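Local coordinates for protein nucleoside phosphorylase, putative (Trypanosoma brucei, PDB 3BJE) that acts as a homodimeric uridine phosphorylase, splitting uridine with phosphate into uracil and ribose 1-phosphate, at residues 102-105 with 106-109. Sequence-based numbering, arbitrary orientation.
Sequences IVLN and EIHA
Two consecutive turns of helix 97-112 meet here, and the carbonyls of Ile102 to Asn105 accept hydrogen bonds from the backbone N-H groups of Glu106 to Ala109. The four i to i+4 bonds are regular. The shortest runs from Ile107 N to Val103 O, at 2.8 Å with an N-H...O angle of 167°. Glu106 N to Ile102 O, His108 N to Leu104 O and Ala109 N to Asn105 O follow the same pattern.

Ile102 and Glu106 run alongside each other and point the same way. In the glutamate, CG lies beside the backbone N (chi1 -63°), and the chain is extended from there, so the carboxylate runs back along the isoleucine. Glu106 OE2 then lies 3.8 Å from Ile102 CG2. Both carboxylate oxygens are engaged: OE1 accepts from the backbone N of Leu35, while OE2 bonds to His34 ND1 and to Tyr251 OH of the second subunit. These three bonds should hold the buried group in place and probably favour its charged form.

On the apolar face, Ile107 CD1 touches Val103 CG1 at 3.7 Å, the two side chains meeting at a slant. Leu104 CD2 is a looser neighbour of the same methyl, at 4.3 Å. All three residues pack on Phe48 of strand 45-49.

His108 puts CB 3.3 Å from Leu104 O, and its CG stands opposite the backbone N (chi1 -177°). The ring is directed away from the preceding turn. Its ND1 bonds to Tyr307 OH and its NE2 to the backbone N of Arg260 of the second subunit.

Ile102 also packs on Phe250 of that subunit, and its side chain lies about 5 Å from a bound ribose 1-phosphate. This is a buried helix of the nucleoside phosphorylase fold, with an apolar face on a core strand and another face at the dimer interface beside the ribose 1-phosphate pocket.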
# COMPACT_ATOMS: atom_id res chain seq x y z
N ILE A 102 8.83 -1.65 -0.54
CA ILE A 102 9.62 -0.59 -1.16
C ILE A 102 10.72 -0.10 -0.22
O ILE A 102 11.91 -0.07 -0.56
CB ILE A 102 8.72 0.58 -1.56
CG1 ILE A 102 7.88 0.18 -2.78
CG2 ILE A 102 9.57 1.83 -1.88
CD1 ILE A 102 6.76 1.15 -3.11
N VAL A 103 10.33 0.32 0.97
CA VAL A 103 11.28 0.96 1.87
C VAL A 103 12.37 -0.01 2.35
O VAL A 103 13.55 0.38 2.47
CB VAL A 103 10.53 1.61 3.04
CG1 VAL A 103 11.50 2.18 4.08
CG2 VAL A 103 9.64 2.75 2.52
N LEU A 104 12.00 -1.26 2.69
CA LEU A 104 13.02 -2.22 3.11
C LEU A 104 14.01 -2.58 1.99
O LEU A 104 15.20 -2.77 2.27
CB LEU A 104 12.42 -3.49 3.70
CG LEU A 104 11.93 -3.37 5.15
CD1 LEU A 104 11.27 -4.69 5.54
CD2 LEU A 104 13.05 -3.00 6.12
N ASN A 105 13.56 -2.69 0.74
CA ASN A 105 14.50 -2.90 -0.38
C ASN A 105 15.49 -1.75 -0.49
O ASN A 105 16.69 -1.97 -0.70
CB ASN A 105 13.73 -3.05 -1.69
CG ASN A 105 13.38 -4.48 -2.00
OD1 ASN A 105 14.17 -5.16 -2.66
ND2 ASN A 105 12.24 -4.94 -1.51
N GLU A 106 14.99 -0.53 -0.31
CA GLU A 106 15.83 0.64 -0.44
C GLU A 106 16.79 0.79 0.74
O GLU A 106 17.96 1.11 0.53
CB GLU A 106 14.98 1.88 -0.73
CG GLU A 106 14.25 1.72 -2.06
CD GLU A 106 13.42 2.90 -2.49
OE1 GLU A 106 13.38 3.92 -1.78
OE2 GLU A 106 12.80 2.81 -3.57
N ILE A 107 16.32 0.50 1.96
CA ILE A 107 17.23 0.43 3.12
C ILE A 107 18.32 -0.63 2.89
O ILE A 107 19.51 -0.41 3.20
CB ILE A 107 16.44 0.14 4.43
CG1 ILE A 107 15.63 1.37 4.86
CG2 ILE A 107 17.40 -0.32 5.56
CD1 ILE A 107 14.55 1.05 5.91
N HIS A 108 17.92 -1.80 2.38
CA HIS A 108 18.89 -2.86 2.04
C HIS A 108 19.98 -2.37 1.11
O HIS A 108 21.17 -2.57 1.40
CB HIS A 108 18.17 -4.08 1.48
CG HIS A 108 19.07 -5.23 1.17
ND1 HIS A 108 20.02 -5.68 2.05
CD2 HIS A 108 19.17 -6.02 0.07
CE1 HIS A 108 20.68 -6.69 1.51
NE2 HIS A 108 20.18 -6.92 0.31
N ALA A 109 19.59 -1.68 0.04
CA ALA A 109 20.56 -1.11 -0.89
C ALA A 109 21.41 -0.01 -0.23
O ALA A 109 22.63 0.03 -0.41
CB ALA A 109 19.84 -0.57 -2.15